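Local coordinates for metallo-beta-lactamase domain-containing protein 1 (Thermotoga maritima, PDB 1ZTC) that probably acts as a two-metal hydrolase of the metallo-beta-lactamase superfamily, perhaps cleaving RNA as an endoribonuclease, at residues Asp44-Asn53 with Thr75-His86; Thr149-Phe159 with Val169-Pro177. All coordinates share one frame; numbering follows the deposited sequence. Where two conformers were deposited one is given.

Loops at the ends of strands in both large sheets of this chain build its dinuclear nickel centre. Contact 1 comes first along the chain and pairs neighbouring parallel strands, 45-49 and 76-78, of the six-stranded sheet; contact 2 follows, pairing strands 157-163 and 169-171 of the five-stranded one. Their centres lie about 13 Å apart. From contact 1 come H81, H83, D85 and H86, from contact 2 H152 and D174, and H211 completes the two nickel sites. The loops also meet directly: L157 N lies 2.7 Å from T80 O, a probable hydrogen bond joining the two halves of the fold.

Contact 1. Residues Asp44-Asn53 with Thr75-His86; sequences DRRIIIDPGN and TDVLFTHVHLDH. With NI (nickel (II) ion), chain F; NI (nickel (II) ion), chain E.
H86 turns the edge of its imidazole to D50: ND1 donates to D50 OD2 at 2.7 Å, with the oxygen in the ring plane. The carboxylate, 88° from that plane, is met from above. One face of the H86 ring carries CE1 of H81 over its centre. F79 likewise uses its edge, where P51 CD comes to 3.7 Å from F79 CE1. Far from the metals, T75 OG1 and CB lie over one face of the R45 guanidinium, while D76 OD1 sits at its edge, 2.8 Å from R45 NH2, and accepts the hydrogen bond of this salt bridge on its syn lone pair, a little out of the guanidinium plane. Bends at chi2 and chi3 (-55° and -84°) bring the R45 chain round to D76, whose OD1 is also bonded to the hydroxyl of Y99.

Between these two ends runs the core of a beta-alpha-beta unit, in which helix 57-67 connects strands 45-49 and 76-78. The strands lie in parallel register, I47 beside D76 and I49 beside L78; I48 N donates to D76 O and I48 O accepts from L78 N. On the face shared by I47, I49 and L78 the fit is tight, with I47 CG2 only 3.4 Å from L78 CD1. Past the strand ends comes the family's HxHxDH metal motif, H81 to H86. D50 is its second shell: OD1 accepts T80 N at 2.9 Å, and OD2 takes both T80 OG1, on the syn side, and H86 ND1. T80 OG1 in turn accepts from H81 ND1. These bonds help to hold both rings in their rotation, with NE2 of each coordinating a different nickel. H83 ND1 joins H81 on its ion, and D85 OD1 accepts a hydrogen bond at 2.7 Å from the water bridging the two metals.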
loop_
_atom_site.group_PDB
_atom_site.type_symbol
_atom_site.label_atom_id
_atom_site.label_comp_id
_atom_site.label_asym_id
_atom_site.label_seq_id
_atom_site.Cartn_x
_atom_site.Cartn_y
_atom_site.Cartn_z
ATOM N N ASP A 44 -37.171 -0.742 7.472
ATOM C CA ASP A 44 -36.802 0.655 7.314
ATOM C C ASP A 44 -35.388 0.955 7.817
ATOM O O ASP A 44 -35.000 2.114 7.942
ATOM C CB ASP A 44 -37.800 1.503 8.127
ATOM C CG ASP A 44 -37.912 1.056 9.636
ATOM O OD1 ASP A 44 -37.756 -0.158 9.961
ATOM O OD2 ASP A 44 -38.172 1.931 10.498
ATOM N N ARG A 45 -34.638 -0.091 8.135
ATOM C CA ARG A 45 -33.305 0.072 8.674
ATOM C C ARG A 45 -32.254 -0.075 7.582
ATOM O O ARG A 45 -32.334 -0.939 6.711
ATOM C CB ARG A 45 -33.049 -0.943 9.788
ATOM C CG ARG A 45 -34.140 -1.038 10.838
ATOM C CD ARG A 45 -34.465 0.279 11.496
ATOM N NE ARG A 45 -33.558 0.588 12.593
ATOM C CZ ARG A 45 -33.601 1.712 13.309
ATOM N NH1 ARG A 45 -34.511 2.652 13.059
ATOM N NH2 ARG A 45 -32.725 1.903 14.285
ATOM N N ARG A 46 -31.259 0.798 7.647
ATOM C CA ARG A 46 -30.107 0.732 6.788
ATOM C C ARG A 46 -28.889 0.649 7.705
ATOM O O ARG A 46 -28.529 1.609 8.399
ATOM C CB ARG A 46 -30.095 1.934 5.855
ATOM C CG ARG A 46 -31.172 1.791 4.775
ATOM C CD ARG A 46 -31.392 3.057 3.984
ATOM N NE ARG A 46 -31.882 4.140 4.847
ATOM C CZ ARG A 46 -33.152 4.326 5.236
ATOM N NH1 ARG A 46 -34.124 3.488 4.855
ATOM N NH2 ARG A 46 -33.450 5.362 6.023
ATOM N N ILE A 47 -28.284 -0.537 7.705
ATOM C CA ILE A 47 -27.381 -0.966 8.754
ATOM C C ILE A 47 -25.985 -1.164 8.198
ATOM O O ILE A 47 -25.791 -1.812 7.158
ATOM C CB ILE A 47 -27.863 -2.305 9.357
ATOM C CG1 ILE A 47 -29.328 -2.196 9.812
ATOM C CG2 ILE A 47 -26.944 -2.758 10.486
ATOM C CD1 ILE A 47 -30.045 -3.525 9.915
ATOM N N ILE A 48 -25.004 -0.614 8.901
ATOM C CA ILE A 48 -23.599 -0.892 8.586
ATOM C C ILE A 48 -22.922 -1.628 9.732
ATOM O O ILE A 48 -23.018 -1.225 10.886
ATOM C CB ILE A 48 -22.828 0.408 8.242
ATOM C CG1 ILE A 48 -23.356 0.950 6.911
ATOM C CG2 ILE A 48 -21.304 0.129 8.162
ATOM C CD1 ILE A 48 -22.909 2.331 6.544
ATOM N N ILE A 49 -22.203 -2.693 9.399
ATOM C CA ILE A 49 -21.326 -3.350 10.364
ATOM C C ILE A 49 -19.892 -3.082 9.951
ATOM O O ILE A 49 -19.489 -3.472 8.847
ATOM C CB ILE A 49 -21.584 -4.859 10.457
ATOM C CG1 ILE A 49 -23.051 -5.120 10.840
ATOM C CG2 ILE A 49 -20.684 -5.494 11.495
ATOM C CD1 ILE A 49 -23.414 -6.618 10.947
ATOM N N ASP A 50 -19.147 -2.414 10.844
ATOM C CA ASP A 50 -17.762 -1.971 10.632
ATOM C C ASP A 50 -17.678 -1.017 9.438
ATOM O O ASP A 50 -17.410 -1.455 8.327
ATOM C CB ASP A 50 -16.802 -3.155 10.487
ATOM C CG ASP A 50 -16.497 -3.829 11.820
ATOM O OD1 ASP A 50 -17.015 -3.345 12.854
ATOM O OD2 ASP A 50 -15.733 -4.818 11.844
ATOM N N PRO A 51 -17.914 0.292 9.682
ATOM C CA PRO A 51 -17.924 1.296 8.609
ATOM C C PRO A 51 -16.589 1.527 7.899
ATOM O O PRO A 51 -16.562 2.112 6.806
ATOM C CB PRO A 51 -18.421 2.574 9.317
ATOM C CG PRO A 51 -18.034 2.375 10.747
ATOM C CD PRO A 51 -18.242 0.897 10.987
ATOM N N GLY A 52 -15.497 1.073 8.524
ATOM C CA GLY A 52 -14.231 1.052 7.886
ATOM C C GLY A 52 -13.355 2.276 8.094
ATOM O O GLY A 52 -13.557 3.093 8.993
ATOM N N ASN A 53 -12.364 2.383 7.227
ATOM C CA ASN A 53 -11.315 3.355 7.366
ATOM C C ASN A 53 -11.341 4.360 6.215
ATOM O O ASN A 53 -11.911 4.113 5.165
ATOM C CB ASN A 53 -9.974 2.624 7.410
ATOM C CG ASN A 53 -8.840 3.504 7.902
ATOM O OD1 ASN A 53 -9.049 4.347 8.771
ATOM N ND2 ASN A 53 -7.669 3.400 7.240
ATOM N N THR A 75 -29.104 4.253 9.562
ATOM C CA THR A 75 -29.845 4.249 10.818
ATOM C C THR A 75 -29.112 3.528 11.957
ATOM O O THR A 75 -29.336 3.823 13.109
ATOM C CB THR A 75 -31.221 3.548 10.611
ATOM O OG1 THR A 75 -31.019 2.201 10.128
ATOM C CG2 THR A 75 -32.055 4.326 9.603
ATOM N N ASP A 76 -28.273 2.550 11.627
ATOM C CA ASP A 76 -27.643 1.711 12.642
ATOM C C ASP A 76 -26.237 1.346 12.212
ATOM O O ASP A 76 -26.008 0.989 11.051
ATOM C CB ASP A 76 -28.440 0.418 12.875
ATOM C CG ASP A 76 -29.894 0.672 13.263
ATOM O OD1 ASP A 76 -30.189 0.757 14.476
ATOM O OD2 ASP A 76 -30.740 0.798 12.359
ATOM N N VAL A 77 -25.300 1.419 13.154
ATOM C CA VAL A 77 -23.917 1.039 12.888
ATOM C C VAL A 77 -23.412 0.191 14.038
ATOM O O VAL A 77 -23.468 0.619 15.199
ATOM C CB VAL A 77 -22.992 2.273 12.708
ATOM C CG1 VAL A 77 -21.534 1.845 12.528
ATOM C CG2 VAL A 77 -23.449 3.088 11.517
ATOM N N LEU A 78 -22.962 -1.017 13.712
ATOM C CA LEU A 78 -22.431 -1.942 14.710
ATOM C C LEU A 78 -20.928 -2.140 14.506
ATOM O O LEU A 78 -20.431 -2.144 13.368
ATOM C CB LEU A 78 -23.162 -3.282 14.650
ATOM C CG LEU A 78 -24.681 -3.215 14.833
ATOM C CD1 LEU A 78 -25.394 -2.978 13.518
ATOM C CD2 LEU A 78 -25.185 -4.494 15.445
ATOM N N PHE A 79 -20.219 -2.294 15.618
ATOM C CA PHE A 79 -18.783 -2.502 15.601
ATOM C C PHE A 79 -18.409 -3.868 16.139
ATOM O O PHE A 79 -18.794 -4.239 17.243
ATOM C CB PHE A 79 -18.055 -1.466 16.467
ATOM C CG PHE A 79 -18.369 -0.030 16.132
ATOM C CD1 PHE A 79 -18.177 0.459 14.843
ATOM C CD2 PHE A 79 -18.782 0.849 17.129
ATOM C CE1 PHE A 79 -18.438 1.787 14.534
ATOM C CE2 PHE A 79 -19.051 2.167 16.831
ATOM C CZ PHE A 79 -18.863 2.646 15.520
ATOM N N THR A 80 -17.610 -4.604 15.380
ATOM C CA THR A 80 -16.963 -5.780 15.932
ATOM C C THR A 80 -16.088 -5.364 17.099
ATOM O O THR A 80 -16.126 -5.970 18.157
ATOM C CB THR A 80 -16.151 -6.544 14.887
ATOM O OG1 THR A 80 -15.142 -5.704 14.320
ATOM C CG2 THR A 80 -17.083 -7.070 13.810
ATOM N N HIS A 81 -15.325 -4.291 16.918
ATOM C CA HIS A 81 -14.531 -3.772 17.993
ATOM C C HIS A 81 -14.007 -2.375 17.697
ATOM O O HIS A 81 -14.088 -1.900 16.569
ATOM C CB HIS A 81 -13.374 -4.722 18.284
ATOM C CG HIS A 81 -12.376 -4.839 17.181
ATOM N ND1 HIS A 81 -12.712 -5.234 15.904
ATOM C CD2 HIS A 81 -11.037 -4.668 17.186
ATOM C CE1 HIS A 81 -11.621 -5.305 15.175
ATOM N NE2 HIS A 81 -10.596 -4.955 15.925
ATOM N N VAL A 82 -13.404 -1.760 18.709
ATOM C CA VAL A 82 -12.994 -0.377 18.642
ATOM C C VAL A 82 -11.535 -0.280 18.234
ATOM O O VAL A 82 -10.667 -0.056 19.055
ATOM C CB VAL A 82 -13.280 0.305 19.989
ATOM C CG1 VAL A 82 -12.826 1.792 19.936
ATOM C CG2 VAL A 82 -14.741 0.182 20.272
ATOM N N HIS A 83 -11.281 -0.544 16.951
ATOM C CA HIS A 83 -10.001 -0.327 16.328
ATOM C C HIS A 83 -10.285 0.583 15.164
ATOM O O HIS A 83 -11.280 0.400 14.425
ATOM C CB HIS A 83 -9.288 -1.623 15.875
ATOM C CG HIS A 83 -8.610 -2.364 16.995
ATOM N ND1 HIS A 83 -8.017 -3.602 16.829
ATOM C CD2 HIS A 83 -8.480 -2.069 18.316
ATOM C CE1 HIS A 83 -7.543 -4.026 17.992
ATOM N NE2 HIS A 83 -7.810 -3.114 18.908
ATOM N N LEU A 84 -9.402 1.551 14.985
ATOM C CA LEU A 84 -9.614 2.647 14.054
ATOM C C LEU A 84 -9.929 2.224 12.614
ATOM O O LEU A 84 -10.723 2.859 11.925
ATOM C CB LEU A 84 -8.349 3.515 14.039
ATOM C CG LEU A 84 -8.546 4.976 13.680
ATOM C CD1 LEU A 84 -9.567 5.653 14.580
ATOM C CD2 LEU A 84 -7.156 5.650 13.763
ATOM N N ASP A 85 -9.273 1.161 12.157
ATOM C CA ASP A 85 -9.460 0.665 10.775
ATOM C C ASP A 85 -10.867 0.063 10.533
ATOM O O ASP A 85 -11.308 -0.111 9.381
ATOM C CB ASP A 85 -8.341 -0.325 10.406
ATOM C CG ASP A 85 -8.283 -1.536 11.337
ATOM O OD1 ASP A 85 -8.317 -1.378 12.589
ATOM O OD2 ASP A 85 -8.245 -2.652 10.805
ATOM N N HIS A 86 -11.588 -0.173 11.625
ATOM C CA HIS A 86 -12.988 -0.623 11.601
ATOM C C HIS A 86 -14.028 0.495 11.856
ATOM O O HIS A 86 -15.167 0.430 11.373
ATOM C CB HIS A 86 -13.151 -1.718 12.682
ATOM C CG HIS A 86 -12.438 -2.984 12.351
ATOM N ND1 HIS A 86 -13.107 -4.141 12.016
ATOM C CD2 HIS A 86 -11.115 -3.267 12.251
ATOM C CE1 HIS A 86 -12.226 -5.089 11.743
ATOM N NE2 HIS A 86 -11.016 -4.578 11.854
HETATM NI NI NI F . -8.519 -5.206 15.425
HETATM NI NI NI E . -8.869 -5.237 11.883
HETATM O O HOH W 1 -6.310 -4.976 12.164
HETATM O O HOH W 2 -8.211 -3.779 13.794
HETATM O O HOH W 3 -6.251 -5.419 14.583
#

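Contact 2. Residues Thr149-Phe159 with Val169-Pro177; sequences TPWHAREHLSF and VLITGDITP. With NI (nickel (II) ion), chain F; NI (nickel (II) ion), chain E; PO4 (phosphate ion), chain G.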
loop_
_atom_site.group_PDB
_atom_site.type_symbol
_atom_site.label_atom_id
_atom_site.label_comp_id
_atom_site.label_asym_id
_atom_site.label_seq_id
_atom_site.Cartn_x
_atom_site.Cartn_y
_atom_site.Cartn_z
ATOM N N THR A 149 -16.849 -12.272 21.545
ATOM C CA THR A 149 -15.759 -13.097 21.077
ATOM C C THR A 149 -14.433 -12.399 21.403
ATOM O O THR A 149 -13.744 -11.931 20.496
ATOM C CB THR A 149 -15.900 -13.377 19.570
ATOM O OG1 THR A 149 -16.085 -12.146 18.857
ATOM C CG2 THR A 149 -17.113 -14.258 19.282
ATOM N N PRO A 150 -14.084 -12.335 22.687
ATOM C CA PRO A 150 -12.950 -11.493 23.133
ATOM C C PRO A 150 -11.551 -12.109 22.911
ATOM O O PRO A 150 -10.751 -12.157 23.805
ATOM C CB PRO A 150 -13.246 -11.285 24.629
ATOM C CG PRO A 150 -13.971 -12.555 25.023
ATOM C CD PRO A 150 -14.763 -12.995 23.821
ATOM N N TRP A 151 -11.277 -12.597 21.714
ATOM C CA TRP A 151 -9.995 -13.258 21.414
ATOM C C TRP A 151 -9.290 -12.401 20.385
ATOM O O TRP A 151 -8.935 -12.837 19.267
ATOM C CB TRP A 151 -10.244 -14.686 20.930
ATOM C CG TRP A 151 -11.238 -15.355 21.849
ATOM C CD1 TRP A 151 -11.101 -15.542 23.196
ATOM C CD2 TRP A 151 -12.535 -15.848 21.503
ATOM N NE1 TRP A 151 -12.220 -16.140 23.695
ATOM C CE2 TRP A 151 -13.117 -16.339 22.681
ATOM C CE3 TRP A 151 -13.250 -15.935 20.304
ATOM C CZ2 TRP A 151 -14.383 -16.912 22.707
ATOM C CZ3 TRP A 151 -14.513 -16.505 20.319
ATOM C CH2 TRP A 151 -15.073 -16.973 21.516
ATOM N N HIS A 152 -9.115 -11.153 20.775
ATOM C CA HIS A 152 -8.469 -10.138 19.953
ATOM C C HIS A 152 -8.488 -8.803 20.716
ATOM O O HIS A 152 -7.480 -8.097 20.824
ATOM C CB HIS A 152 -9.176 -9.981 18.588
ATOM C CG HIS A 152 -8.590 -8.890 17.760
ATOM N ND1 HIS A 152 -7.354 -9.003 17.166
ATOM C CD2 HIS A 152 -9.030 -7.635 17.492
ATOM C CE1 HIS A 152 -7.071 -7.877 16.533
ATOM N NE2 HIS A 152 -8.068 -7.032 16.727
ATOM N N ALA A 153 -9.661 -8.477 21.261
ATOM C CA ALA A 153 -9.828 -7.297 22.128
ATOM C C ALA A 153 -10.975 -7.603 23.076
ATOM O O ALA A 153 -11.869 -8.396 22.726
ATOM C CB ALA A 153 -10.121 -6.067 21.282
ATOM N N ARG A 154 -10.946 -7.031 24.276
ATOM C CA ARG A 154 -11.930 -7.379 25.303
ATOM C C ARG A 154 -13.368 -7.097 24.858
ATOM O O ARG A 154 -14.305 -7.761 25.299
ATOM C CB ARG A 154 -11.657 -6.618 26.602
ATOM C CG ARG A 154 -11.939 -5.089 26.507
ATOM C CD ARG A 154 -11.409 -4.298 27.696
ATOM N NE ARG A 154 -9.955 -4.151 27.636
ATOM C CZ ARG A 154 -9.220 -3.527 28.548
ATOM N NH1 ARG A 154 -9.788 -2.992 29.624
ATOM N NH2 ARG A 154 -7.901 -3.449 28.383
ATOM N N GLU A 155 -13.549 -6.101 23.995
ATOM C CA GLU A 155 -14.901 -5.696 23.559
ATOM C C GLU A 155 -15.361 -6.366 22.262
ATOM O O GLU A 155 -16.398 -6.009 21.689
ATOM C CB GLU A 155 -14.969 -4.176 23.413
ATOM C CG GLU A 155 -14.392 -3.563 22.125
ATOM C CD GLU A 155 -12.870 -3.419 22.128
ATOM O OE1 GLU A 155 -12.199 -3.863 23.104
ATOM O OE2 GLU A 155 -12.358 -2.819 21.158
ATOM N N HIS A 156 -14.593 -7.343 21.797
ATOM C CA HIS A 156 -14.772 -7.851 20.466
ATOM C C HIS A 156 -16.055 -8.677 20.321
ATOM O O HIS A 156 -16.361 -9.572 21.137
ATOM C CB HIS A 156 -13.548 -8.660 20.013
ATOM C CG HIS A 156 -13.586 -9.003 18.554
ATOM N ND1 HIS A 156 -14.338 -10.053 18.054
ATOM C CD2 HIS A 156 -13.014 -8.397 17.479
ATOM C CE1 HIS A 156 -14.211 -10.080 16.736
ATOM N NE2 HIS A 156 -13.416 -9.082 16.363
ATOM N N LEU A 157 -16.764 -8.400 19.235
ATOM C CA LEU A 157 -18.015 -9.062 18.887
ATOM C C LEU A 157 -17.960 -9.652 17.495
ATOM O O LEU A 157 -17.318 -9.093 16.586
ATOM C CB LEU A 157 -19.167 -8.051 18.887
ATOM C CG LEU A 157 -19.498 -7.326 20.193
ATOM C CD1 LEU A 157 -20.522 -6.236 19.892
ATOM C CD2 LEU A 157 -19.988 -8.258 21.279
ATOM N N SER A 158 -18.677 -10.769 17.335
ATOM C CA SER A 158 -18.967 -11.355 16.035
ATOM C C SER A 158 -20.498 -11.362 15.866
ATOM O O SER A 158 -21.255 -11.395 16.854
ATOM C CB SER A 158 -18.352 -12.764 15.900
ATOM O OG SER A 158 -16.946 -12.765 16.169
ATOM N N PHE A 159 -20.938 -11.303 14.612
ATOM C CA PHE A 159 -22.353 -11.199 14.280
ATOM C C PHE A 159 -22.786 -12.274 13.270
ATOM O O PHE A 159 -22.190 -12.426 12.207
ATOM C CB PHE A 159 -22.671 -9.839 13.683
ATOM C CG PHE A 159 -22.271 -8.688 14.533
ATOM C CD1 PHE A 159 -23.064 -8.292 15.609
ATOM C CD2 PHE A 159 -21.091 -8.001 14.279
ATOM C CE1 PHE A 159 -22.693 -7.222 16.416
ATOM C CE2 PHE A 159 -20.713 -6.938 15.076
ATOM C CZ PHE A 159 -21.508 -6.538 16.152
ATOM N N VAL A 169 -24.789 -15.935 7.476
ATOM C CA VAL A 169 -23.485 -15.280 7.279
ATOM C C VAL A 169 -22.885 -14.938 8.625
ATOM O O VAL A 169 -23.549 -14.344 9.476
ATOM C CB VAL A 169 -23.626 -13.986 6.426
ATOM C CG1 VAL A 169 -22.283 -13.329 6.194
ATOM C CG2 VAL A 169 -24.291 -14.292 5.089
ATOM N N LEU A 170 -21.625 -15.312 8.812
ATOM C CA LEU A 170 -20.884 -14.934 10.015
ATOM C C LEU A 170 -19.887 -13.816 9.702
ATOM O O LEU A 170 -18.945 -14.011 8.916
ATOM C CB LEU A 170 -20.135 -16.127 10.612
ATOM C CG LEU A 170 -19.365 -15.852 11.924
ATOM C CD1 LEU A 170 -20.282 -15.361 13.012
ATOM C CD2 LEU A 170 -18.611 -17.052 12.392
ATOM N N ILE A 171 -20.123 -12.657 10.315
ATOM C CA ILE A 171 -19.171 -11.548 10.328
ATOM C C ILE A 171 -18.203 -11.825 11.499
ATOM O O ILE A 171 -18.546 -11.691 12.660
ATOM C CB ILE A 171 -19.867 -10.201 10.558
ATOM C CG1 ILE A 171 -21.088 -10.014 9.635
ATOM C CG2 ILE A 171 -18.830 -9.034 10.436
ATOM C CD1 ILE A 171 -20.812 -10.181 8.189
ATOM N N THR A 172 -17.009 -12.307 11.177
ATOM C CA THR A 172 -16.122 -12.856 12.212
ATOM C C THR A 172 -15.492 -11.797 13.065
ATOM O O THR A 172 -15.333 -11.987 14.291
ATOM C CB THR A 172 -14.993 -13.712 11.599
ATOM O OG1 THR A 172 -14.121 -12.907 10.794
ATOM C CG2 THR A 172 -15.571 -14.827 10.762
ATOM N N GLY A 173 -15.155 -10.674 12.415
ATOM C CA GLY A 173 -14.269 -9.704 13.006
ATOM C C GLY A 173 -12.863 -10.280 13.068
ATOM O O GLY A 173 -12.530 -11.288 12.400
ATOM N N ASP A 174 -12.037 -9.624 13.870
ATOM C CA ASP A 174 -10.605 -9.859 13.871
ATOM C C ASP A 174 -10.136 -11.076 14.633
ATOM O O ASP A 174 -8.936 -11.287 14.755
ATOM C CB ASP A 174 -9.906 -8.625 14.397
ATOM C CG ASP A 174 -9.560 -7.642 13.290
ATOM O OD1 ASP A 174 -9.593 -7.975 12.107
ATOM O OD2 ASP A 174 -9.185 -6.538 13.614
ATOM N N ILE A 175 -11.061 -11.884 15.146
ATOM C CA ILE A 175 -10.662 -13.179 15.667
ATOM C C ILE A 175 -10.131 -14.080 14.526
ATOM O O ILE A 175 -9.368 -14.993 14.787
ATOM C CB ILE A 175 -11.808 -13.881 16.429
ATOM C CG1 ILE A 175 -12.994 -14.119 15.499
ATOM C CG2 ILE A 175 -12.200 -13.053 17.657
ATOM C CD1 ILE A 175 -14.112 -14.922 16.123
ATOM N N THR A 176 -10.594 -13.850 13.291
ATOM C CA THR A 176 -10.064 -14.505 12.097
ATOM C C THR A 176 -9.949 -13.415 11.013
ATOM O O THR A 176 -10.886 -13.158 10.271
ATOM C CB THR A 176 -10.992 -15.604 11.545
ATOM O OG1 THR A 176 -12.315 -15.072 11.406
ATOM C CG2 THR A 176 -11.004 -16.832 12.423
ATOM N N PRO A 177 -8.815 -12.737 10.963
ATOM C CA PRO A 177 -8.724 -11.550 10.093
ATOM C C PRO A 177 -8.804 -11.836 8.597
ATOM O O PRO A 177 -9.277 -10.983 7.826
ATOM C CB PRO A 177 -7.389 -10.912 10.496
ATOM C CG PRO A 177 -6.671 -11.909 11.232
ATOM C CD PRO A 177 -7.632 -12.906 11.811
HETATM NI NI NI F . -8.519 -5.206 15.425
HETATM NI NI NI E . -8.869 -5.237 11.883
HETATM P P PO4 G . -7.401 -5.706 25.236
HETATM O O1 PO4 G . -7.115 -5.669 26.707
HETATM O O2 PO4 G . -6.661 -4.611 24.543
HETATM O O3 PO4 G . -8.850 -5.384 24.986
HETATM O O4 PO4 G . -7.050 -7.078 24.721
HETATM O O HOH W 1 -6.310 -4.976 12.164
HETATM O O HOH W 2 -8.211 -3.779 13.794
HETATM O O HOH W 3 -6.251 -5.419 14.583
#
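In the metallo-beta-lactamase fold, a hairpin of the second sheet carries metal ligands on the loops at its open end, and here those loops bring H152 to D174. The hairpin pairs strand 157-163 with strand 169-171. F159 and I171 form an antiparallel hydrogen-bonded pair, with I171 N reaching F159 O at 2.8 Å, and their side chains lie on the same face, CB against CB.

Next to this pair, toward the metals, side chains take over the bridging. S158 OG donates to T172 O at 2.6 Å, from 35° outside the carbonyl plane. The H156 ring then reaches the backbone of T172 to D174: T172 O and G173 CA lie at its edge, and D174 N donates to H156 NE2 at 2.9 Å, tilted out of the ring plane. With CG of H156 anti to its backbone N (chi1 -170°), the ring extends across to this backbone, while its ND1 shares a hydrogen bond with T149 OG1. H156 is thus a second-shell residue, tied by one bent bond to the backbone of a metal ligand.

I175 packs from its own loop against the loop of T149 to H152. Its CG2 rests 3.4 Å from T149 O and close to W151 O, also touching the W151 ring, and its CD1 approaches S158 OG. Helix 192-201 also packs here, V194 against I175 and Q193 against W151.

Away from the metals, R154 grips a phosphate, probably from the crystallisation liquor, through its backbone N, NE and NH2; K107 of the same chain and K187 of the third subunit are hydrogen-bonded to it too. At the nickel centre, D174 CB sits squarely over the H152 ring, 3.4 Å from its centroid in a CH-pi contact. D174 OD2 bridges both ions, while H152 NE2 binds one of them at 2.3 Å.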